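Local atomic coordinates of ecdysteroid-phosphate phosphatase (Bombyx mori, PDB entry 3C7T), a protein that removes the phosphate from ecdysteroid phosphates such as ecdysone 22-phosphate, turning the inactive steroids into active hormone, and also dephosphorylates tyrosine in proteins. Residues A[72-85]-A[95-107]. Residues are numbered along the deposited sequence; the frame is centred on the assembly and turned at random. Where two conformers were deposited one is given.
Sequences GEGMRMAGVSIKHV and ETAQGFLDGLRAD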
loop_
_atom_site.group_PDB
_atom_site.type_symbol
_atom_site.label_atom_id
_atom_site.label_comp_id
_atom_site.label_asym_id
_atom_site.label_seq_id
_atom_site.Cartn_x
_atom_site.Cartn_y
_atom_site.Cartn_z
ATOM N N GLY A 72 2.297 -8.853 -9.537
ATOM C CA GLY A 72 2.997 -8.862 -10.858
ATOM C C GLY A 72 4.515 -8.897 -10.671
ATOM O O GLY A 72 5.220 -9.700 -11.318
ATOM N N GLU A 73 5.014 -8.066 -9.751
ATOM C CA GLU A 73 6.448 -7.998 -9.394
ATOM C C GLU A 73 6.923 -9.363 -8.883
ATOM O O GLU A 73 8.010 -9.827 -9.249
ATOM C CB GLU A 73 6.698 -6.890 -8.355
ATOM C CG GLU A 73 8.183 -6.565 -8.022
ATOM C CD GLU A 73 8.369 -5.710 -6.739
ATOM O OE1 GLU A 73 7.828 -6.050 -5.674
ATOM O OE2 GLU A 73 9.101 -4.698 -6.782
ATOM N N GLY A 74 6.103 -10.011 -8.053
ATOM C CA GLY A 74 6.455 -11.288 -7.449
ATOM C C GLY A 74 6.555 -12.366 -8.513
ATOM O O GLY A 74 7.446 -13.233 -8.443
ATOM N N MET A 75 5.662 -12.284 -9.502
ATOM C CA MET A 75 5.677 -13.199 -10.643
ATOM C C MET A 75 6.965 -12.990 -11.453
ATOM O O MET A 75 7.643 -13.961 -11.798
ATOM C CB MET A 75 4.412 -12.995 -11.498
ATOM C CG MET A 75 3.985 -14.273 -12.243
ATOM S SD MET A 75 3.137 -15.435 -11.159
ATOM C CE MET A 75 1.439 -14.813 -11.152
ATOM N N ARG A 76 7.303 -11.721 -11.728
ATOM C CA ARG A 76 8.537 -11.351 -12.432
ATOM C C ARG A 76 9.772 -11.868 -11.684
ATOM O O ARG A 76 10.694 -12.420 -12.293
ATOM C CB ARG A 76 8.609 -9.822 -12.638
ATOM C CG ARG A 76 9.949 -9.279 -13.233
ATOM C CD ARG A 76 9.798 -7.886 -13.815
ATOM N NE ARG A 76 9.112 -6.945 -12.922
ATOM C CZ ARG A 76 9.703 -6.144 -12.029
ATOM N NH1 ARG A 76 11.034 -6.134 -11.873
ATOM N NH2 ARG A 76 8.950 -5.331 -11.290
ATOM N N MET A 77 9.795 -11.710 -10.361
ATOM C CA MET A 77 10.927 -12.212 -9.572
ATOM C C MET A 77 11.090 -13.706 -9.622
ATOM O O MET A 77 12.213 -14.216 -9.513
ATOM C CB MET A 77 10.772 -11.791 -8.140
ATOM C CG MET A 77 11.017 -10.349 -8.017
ATOM S SD MET A 77 10.428 -9.745 -6.468
ATOM C CE MET A 77 11.162 -8.115 -6.618
ATOM N N ALA A 78 9.977 -14.410 -9.768
ATOM C CA ALA A 78 9.979 -15.869 -9.822
ATOM C C ALA A 78 10.285 -16.407 -11.228
ATOM O O ALA A 78 10.295 -17.618 -11.448
ATOM C CB ALA A 78 8.657 -16.397 -9.322
ATOM N N GLY A 79 10.532 -15.493 -12.166
ATOM C CA GLY A 79 10.798 -15.845 -13.568
ATOM C C GLY A 79 9.597 -16.336 -14.339
ATOM O O GLY A 79 9.741 -17.014 -15.369
ATOM N N VAL A 80 8.395 -16.018 -13.861
ATOM C CA VAL A 80 7.193 -16.494 -14.521
ATOM C C VAL A 80 6.596 -15.421 -15.438
ATOM O O VAL A 80 6.344 -14.293 -15.012
ATOM C CB VAL A 80 6.137 -17.049 -13.517
ATOM C CG1 VAL A 80 4.888 -17.542 -14.268
ATOM C CG2 VAL A 80 6.735 -18.185 -12.687
ATOM N N SER A 81 6.392 -15.778 -16.704
ATOM C CA SER A 81 5.786 -14.864 -17.677
ATOM C C SER A 81 4.279 -15.109 -17.740
ATOM O O SER A 81 3.804 -16.123 -17.234
ATOM C CB SER A 81 6.402 -15.086 -19.060
ATOM O OG SER A 81 6.331 -16.461 -19.397
ATOM N N ILE A 82 3.542 -14.175 -18.343
ATOM C CA ILE A 82 2.119 -14.342 -18.603
ATOM C C ILE A 82 1.846 -13.824 -20.018
ATOM O O ILE A 82 2.374 -12.784 -20.443
ATOM C CB ILE A 82 1.196 -13.652 -17.520
ATOM C CG1 ILE A 82 1.170 -14.454 -16.216
ATOM C CG2 ILE A 82 -0.253 -13.602 -17.953
ATOM C CD1 ILE A 82 2.227 -14.080 -15.260
ATOM N N LYS A 83 1.036 -14.554 -20.762
ATOM C CA LYS A 83 0.744 -14.133 -22.116
ATOM C C LYS A 83 -0.715 -13.781 -22.277
ATOM O O LYS A 83 -1.064 -12.895 -23.060
ATOM C CB LYS A 83 1.140 -15.250 -23.085
ATOM C CG LYS A 83 1.007 -14.889 -24.552
ATOM C CD LYS A 83 1.863 -15.818 -25.399
ATOM C CE LYS A 83 1.709 -15.529 -26.895
ATOM N NZ LYS A 83 1.909 -14.086 -27.214
ATOM N N HIS A 84 -1.566 -14.480 -21.530
ATOM C CA HIS A 84 -3.011 -14.412 -21.753
ATOM C C HIS A 84 -3.694 -13.933 -20.477
ATOM O O HIS A 84 -3.691 -14.645 -19.470
ATOM C CB HIS A 84 -3.541 -15.778 -22.170
ATOM C CG HIS A 84 -2.784 -16.389 -23.306
ATOM N ND1 HIS A 84 -1.906 -17.440 -23.137
ATOM C CD2 HIS A 84 -2.748 -16.079 -24.624
ATOM C CE1 HIS A 84 -1.386 -17.773 -24.309
ATOM N NE2 HIS A 84 -1.881 -16.960 -25.227
ATOM N N VAL A 85 -4.253 -12.727 -20.549
ATOM C CA VAL A 85 -4.798 -12.031 -19.381
ATOM C C VAL A 85 -6.277 -11.737 -19.632
ATOM O O VAL A 85 -6.637 -11.055 -20.607
ATOM C CB VAL A 85 -4.022 -10.721 -19.085
ATOM C CG1 VAL A 85 -4.627 -9.973 -17.900
ATOM C CG2 VAL A 85 -2.542 -11.014 -18.824
ATOM N N GLU A 95 -8.597 -2.705 -13.510
ATOM C CA GLU A 95 -7.484 -1.986 -12.900
ATOM C C GLU A 95 -6.514 -2.918 -12.205
ATOM O O GLU A 95 -5.316 -2.677 -12.256
ATOM C CB GLU A 95 -7.973 -0.906 -11.942
ATOM C CG GLU A 95 -8.738 0.230 -12.634
ATOM C CD GLU A 95 -9.112 1.349 -11.646
ATOM O OE1 GLU A 95 -9.575 1.039 -10.525
ATOM O OE2 GLU A 95 -8.961 2.541 -11.992
ATOM N N THR A 96 -7.007 -3.997 -11.596
ATOM C CA THR A 96 -6.098 -4.964 -10.987
ATOM C C THR A 96 -5.218 -5.579 -12.083
ATOM O O THR A 96 -4.008 -5.780 -11.900
ATOM C CB THR A 96 -6.855 -6.017 -10.206
ATOM O OG1 THR A 96 -7.636 -5.345 -9.206
ATOM C CG2 THR A 96 -5.863 -7.037 -9.513
ATOM N N ALA A 97 -5.837 -5.862 -13.220
ATOM C CA ALA A 97 -5.109 -6.459 -14.346
ATOM C C ALA A 97 -3.984 -5.533 -14.797
ATOM O O ALA A 97 -2.858 -5.995 -15.056
ATOM C CB ALA A 97 -6.090 -6.761 -15.499
ATOM N N GLN A 98 -4.278 -4.235 -14.907
ATOM C CA GLN A 98 -3.238 -3.293 -15.297
ATOM C C GLN A 98 -2.128 -3.187 -14.248
ATOM O O GLN A 98 -0.959 -3.211 -14.608
ATOM C CB GLN A 98 -3.804 -1.906 -15.610
ATOM C CG GLN A 98 -2.760 -0.957 -16.227
ATOM C CD GLN A 98 -2.211 -1.492 -17.530
ATOM O OE1 GLN A 98 -2.973 -1.872 -18.421
ATOM N NE2 GLN A 98 -0.882 -1.542 -17.648
ATOM N N GLY A 99 -2.482 -3.067 -12.960
ATOM C CA GLY A 99 -1.459 -3.045 -11.900
ATOM C C GLY A 99 -0.602 -4.300 -11.950
ATOM O O GLY A 99 0.630 -4.235 -11.871
ATOM N N PHE A 100 -1.241 -5.449 -12.156
ATOM C CA PHE A 100 -0.512 -6.709 -12.242
ATOM C C PHE A 100 0.522 -6.643 -13.392
ATOM O O PHE A 100 1.719 -6.955 -13.225
ATOM C CB PHE A 100 -1.509 -7.865 -12.451
ATOM C CG PHE A 100 -0.855 -9.174 -12.739
ATOM C CD1 PHE A 100 -0.303 -9.933 -11.706
ATOM C CD2 PHE A 100 -0.816 -9.679 -14.046
ATOM C CE1 PHE A 100 0.313 -11.143 -11.965
ATOM C CE2 PHE A 100 -0.209 -10.901 -14.307
ATOM C CZ PHE A 100 0.354 -11.630 -13.258
ATOM N N LEU A 101 0.048 -6.227 -14.563
ATOM C CA LEU A 101 0.924 -6.097 -15.742
ATOM C C LEU A 101 2.026 -5.072 -15.552
ATOM O O LEU A 101 3.137 -5.243 -16.075
ATOM C CB LEU A 101 0.084 -5.789 -17.009
ATOM C CG LEU A 101 -0.827 -6.915 -17.492
ATOM C CD1 LEU A 101 -1.748 -6.427 -18.622
ATOM C CD2 LEU A 101 -0.036 -8.129 -17.953
ATOM N N ASP A 102 1.737 -4.008 -14.807
ATOM C CA ASP A 102 2.753 -2.995 -14.500
ATOM C C ASP A 102 3.870 -3.609 -13.628
ATOM O O ASP A 102 5.057 -3.381 -13.866
ATOM C CB ASP A 102 2.145 -1.793 -13.778
ATOM C CG ASP A 102 1.259 -0.923 -14.678
ATOM O OD1 ASP A 102 1.321 -1.031 -15.917
ATOM O OD2 ASP A 102 0.481 -0.111 -14.114
ATOM N N GLY A 103 3.483 -4.380 -12.615
ATOM C CA GLY A 103 4.451 -5.015 -11.709
ATOM C C GLY A 103 5.286 -6.045 -12.455
ATOM O O GLY A 103 6.523 -6.152 -12.256
ATOM N N LEU A 104 4.609 -6.789 -13.326
ATOM C CA LEU A 104 5.219 -7.802 -14.191
ATOM C C LEU A 104 6.187 -7.226 -15.240
ATOM O O LEU A 104 7.062 -7.932 -15.742
ATOM C CB LEU A 104 4.112 -8.613 -14.883
ATOM C CG LEU A 104 4.427 -9.900 -15.647
ATOM C CD1 LEU A 104 5.170 -10.910 -14.757
ATOM C CD2 LEU A 104 3.167 -10.518 -16.229
ATOM N N ARG A 105 6.050 -5.940 -15.539
ATOM C CA ARG A 105 6.725 -5.323 -16.681
ATOM C C ARG A 105 6.463 -6.119 -17.958
ATOM O O ARG A 105 7.364 -6.344 -18.766
ATOM C CB ARG A 105 8.223 -5.151 -16.403
ATOM C CG ARG A 105 8.490 -4.134 -15.325
ATOM C CD ARG A 105 9.978 -3.997 -14.988
ATOM N NE ARG A 105 10.146 -3.103 -13.836
ATOM C CZ ARG A 105 11.316 -2.661 -13.367
ATOM N NH1 ARG A 105 12.470 -3.029 -13.921
ATOM N NH2 ARG A 105 11.336 -1.853 -12.315
ATOM N N ALA A 106 5.208 -6.529 -18.135
ATOM C CA ALA A 106 4.795 -7.257 -19.316
ATOM C C ALA A 106 5.015 -6.378 -20.551
ATOM O O ALA A 106 5.012 -5.134 -20.453
ATOM C CB ALA A 106 3.331 -7.646 -19.201
ATOM N N ASP A 107 5.222 -7.029 -21.695
ATOM C CA ASP A 107 5.334 -6.345 -22.978
ATOM C C ASP A 107 3.993 -5.656 -23.257
ATOM O O ASP A 107 2.953 -6.194 -22.905
ATOM C CB ASP A 107 5.650 -7.370 -24.069
ATOM C CG ASP A 107 6.043 -6.734 -25.386
ATOM O OD1 ASP A 107 7.172 -6.198 -25.482
ATOM O OD2 ASP A 107 5.237 -6.785 -26.335
#
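Two arginines stack across this contact with like charges: the guanidinium of Arg76 lies flat on that of Arg105, planes 10° apart and centres 4.1 Å apart. The setting is the histidine phosphatase fold, here the phosphatase domain of a longer protein, in which strand 84-87, helix 91-104 and strand 112-114 form a beta-alpha-beta unit. Arg76 at the same time grips the backbone side-on, NE and NH2 both donating to Gly103 O, both nitrogens in the carbonyl plane, NH2 2.7 Å from Gly103 O. This carbonyl, at the C-terminal end of the helix, where the dipole is negative, probably helps offset the charge of Arg76; Arg105, with positive phi, closes a Schellman motif there. The axes of 72-77 and 95-104 approach to 7.0 Å and cross at -35°, where Gly72 and Gly103, both without a side chain, let the backbones touch; Gly72 CA lies 3.3 Å from Phe100 O in a CA-H...O contact. Phe100, its CG anti to the backbone N (chi1 172°), touches Ile188 of strand 187-191 with its ring; Met75 CE and Ile82 CD1 meet the ring edge. Leu104 spreads its methyls, CD2 on Ile82 and CD1 toward Val80 O. In strand 84-87, Val85 CG2 packs against Leu101 CD2 at 3.9 Å.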